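Local coordinates for protein aldehyde dehydrogenase (Trypanosoma brucei, PDB 5MYP) that probably oxidises aldehydes to carboxylic acids with NAD+ as cofactor, as a glycosomal member of the aldehyde dehydrogenase family, at residues L292-G297 and Q305-E310. Residues are numbered along the deposited sequence; the frame is centred on the assembly and turned at random.
Sequences LKVLKG and QQFLEE
With CG trans to the backbone N (chi1 174°), Phe307 holds its ring out from helix 304-309 to Val294, whose CG1 is likewise trans to N (chi1 173°) while CG2 lies beside it. Both methyls of the valine come to the same side of the Phe307 ring, CG1 near its CD2-CE2 side and CG2 over the face. CG1 of Val294 meets the ring at CD2 of Phe307, 3.5 Å away, and CG2 of Val294 sits 4.2 Å from the ring centroid and 28° off its normal, a CH-pi contact. Beside this pair, CD1 of Leu295 reaches CD1 of Leu308 at 3.9 Å and CD2 of Leu308 at 4.0 Å, the two side chains crossing at about a right angle. Contact between the two segments is thus wholly apolar, and three of its four residues are buried. Strand 340-341 closes over the leucines, Asp341 touching both, while Thr346 and Ala348 of strand 346-353 pack on Leu295. Glu309, on the same helix as Phe307, forms salt bridges with Arg66 and Arg315. Helix 289-296 ends in a Schellman motif with Gly297, at positive phi, as its C-prime residue; the chain then turns through a short connection into helix 304-309. Two short consecutive helices thereby pair through an aliphatic-aromatic seam beside a beta hairpin, at the periphery of the aldehyde dehydrogenase fold and away from the predicted active-site residues.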
loop_
_atom_site.group_PDB
_atom_site.type_symbol
_atom_site.label_atom_id
_atom_site.label_comp_id
_atom_site.label_asym_id
_atom_site.label_seq_id
_atom_site.Cartn_x
_atom_site.Cartn_y
_atom_site.Cartn_z
ATOM N N LEU A 292 -5.372 -14.466 43.497
ATOM C CA LEU A 292 -5.897 -15.743 43.006
ATOM C C LEU A 292 -6.803 -16.438 44.024
ATOM O O LEU A 292 -7.875 -16.916 43.664
ATOM C CB LEU A 292 -4.759 -16.679 42.571
ATOM C CG LEU A 292 -4.031 -16.292 41.280
ATOM C CD1 LEU A 292 -2.779 -17.143 41.092
ATOM C CD2 LEU A 292 -4.958 -16.410 40.078
ATOM N N LYS A 293 -6.384 -16.467 45.290
ATOM C CA LYS A 293 -7.201 -17.056 46.363
ATOM C C LYS A 293 -8.576 -16.396 46.496
ATOM O O LYS A 293 -9.585 -17.094 46.654
ATOM C CB LYS A 293 -6.475 -16.988 47.710
ATOM C CG LYS A 293 -5.387 -18.033 47.880
ATOM C CD LYS A 293 -4.606 -17.773 49.155
ATOM C CE LYS A 293 -3.886 -19.014 49.649
ATOM N NZ LYS A 293 -3.057 -18.682 50.842
ATOM N N VAL A 294 -8.605 -15.064 46.424
ATOM C CA VAL A 294 -9.858 -14.303 46.520
ATOM C C VAL A 294 -10.747 -14.575 45.306
ATOM O O VAL A 294 -11.949 -14.805 45.452
ATOM C CB VAL A 294 -9.610 -12.776 46.694
ATOM C CG1 VAL A 294 -10.910 -11.981 46.617
ATOM C CG2 VAL A 294 -8.914 -12.501 48.023
ATOM N N LEU A 295 -10.144 -14.556 44.121
ATOM C CA LEU A 295 -10.860 -14.861 42.881
ATOM C C LEU A 295 -11.395 -16.300 42.845
ATOM O O LEU A 295 -12.515 -16.527 42.377
ATOM C CB LEU A 295 -9.957 -14.597 41.666
ATOM C CG LEU A 295 -10.592 -14.543 40.281
ATOM C CD1 LEU A 295 -11.642 -13.463 40.217
ATOM C CD2 LEU A 295 -9.500 -14.307 39.263
ATOM N N LYS A 296 -10.596 -17.247 43.339
ATOM C CA LYS A 296 -11.009 -18.646 43.457
ATOM C C LYS A 296 -12.132 -18.869 44.475
ATOM O O LYS A 296 -12.906 -19.820 44.341
ATOM C CB LYS A 296 -9.818 -19.520 43.851
ATOM C CG LYS A 296 -10.129 -21.005 43.773
ATOM C CD LYS A 296 -10.768 -21.365 42.441
ATOM C CE LYS A 296 -11.430 -22.732 42.491
ATOM N NZ LYS A 296 -10.475 -23.792 42.908
ATOM N N GLY A 297 -12.206 -18.004 45.488
ATOM C CA GLY A 297 -13.173 -18.137 46.582
ATOM C C GLY A 297 -12.601 -18.900 47.769
ATOM O O GLY A 297 -13.357 -19.350 48.630
ATOM N N GLN A 305 -16.030 -7.642 45.362
ATOM C CA GLN A 305 -16.114 -6.888 44.112
ATOM C C GLN A 305 -15.239 -5.632 44.165
ATOM O O GLN A 305 -14.574 -5.304 43.186
ATOM C CB GLN A 305 -17.568 -6.520 43.790
ATOM C CG GLN A 305 -18.598 -7.528 44.283
ATOM C CD GLN A 305 -18.478 -8.877 43.600
ATOM O OE1 GLN A 305 -19.067 -9.863 44.041
ATOM N NE2 GLN A 305 -17.710 -8.926 42.518
ATOM N N GLN A 306 -15.229 -4.954 45.316
ATOM C CA GLN A 306 -14.351 -3.804 45.542
ATOM C C GLN A 306 -12.870 -4.203 45.527
ATOM O O GLN A 306 -12.042 -3.467 44.991
ATOM C CB GLN A 306 -14.690 -3.128 46.876
ATOM C CG GLN A 306 -14.001 -1.790 47.106
ATOM C CD GLN A 306 -14.354 -1.189 48.454
ATOM O OE1 GLN A 306 -15.529 -1.071 48.807
ATOM N NE2 GLN A 306 -13.336 -0.809 49.219
ATOM N N PHE A 307 -12.545 -5.358 46.112
ATOM C CA PHE A 307 -11.171 -5.878 46.103
ATOM C C PHE A 307 -10.665 -6.135 44.678
ATOM O O PHE A 307 -9.520 -5.796 44.351
ATOM C CB PHE A 307 -11.071 -7.165 46.936
ATOM C CG PHE A 307 -9.733 -7.845 46.853
ATOM C CD1 PHE A 307 -8.707 -7.505 47.728
ATOM C CD2 PHE A 307 -9.502 -8.839 45.902
ATOM C CE1 PHE A 307 -7.471 -8.137 47.650
ATOM C CE2 PHE A 307 -8.266 -9.459 45.810
ATOM C CZ PHE A 307 -7.253 -9.119 46.694
ATOM N N LEU A 308 -11.510 -6.748 43.850
ATOM C CA LEU A 308 -11.143 -7.051 42.463
ATOM C C LEU A 308 -11.043 -5.794 41.599
ATOM O O LEU A 308 -10.178 -5.719 40.727
ATOM C CB LEU A 308 -12.117 -8.056 41.844
ATOM C CG LEU A 308 -12.080 -9.469 42.443
ATOM C CD1 LEU A 308 -13.217 -10.308 41.881
ATOM C CD2 LEU A 308 -10.739 -10.142 42.185
ATOM N N GLU A 309 -11.906 -4.810 41.848
ATOM C CA GLU A 309 -11.834 -3.524 41.134
ATOM C C GLU A 309 -10.623 -2.682 41.551
ATOM O O GLU A 309 -10.165 -1.843 40.770
ATOM C CB GLU A 309 -13.138 -2.722 41.271
ATOM C CG GLU A 309 -14.356 -3.381 40.605
ATOM C CD GLU A 309 -14.394 -3.284 39.082
ATOM O OE1 GLU A 309 -13.379 -2.931 38.451
ATOM O OE2 GLU A 309 -15.462 -3.568 38.503
ATOM N N GLU A 310 -10.101 -2.921 42.763
ATOM C CA GLU A 310 -8.842 -2.311 43.231
ATOM C C GLU A 310 -7.574 -3.106 42.864
ATOM O O GLU A 310 -6.466 -2.675 43.191
ATOM C CB GLU A 310 -8.887 -2.109 44.756
ATOM C CG GLU A 310 -9.873 -1.044 45.218
ATOM C CD GLU A 310 -10.044 -0.998 46.734
ATOM O OE1 GLU A 310 -9.315 -1.710 47.465
ATOM O OE2 GLU A 310 -10.920 -0.242 47.202
#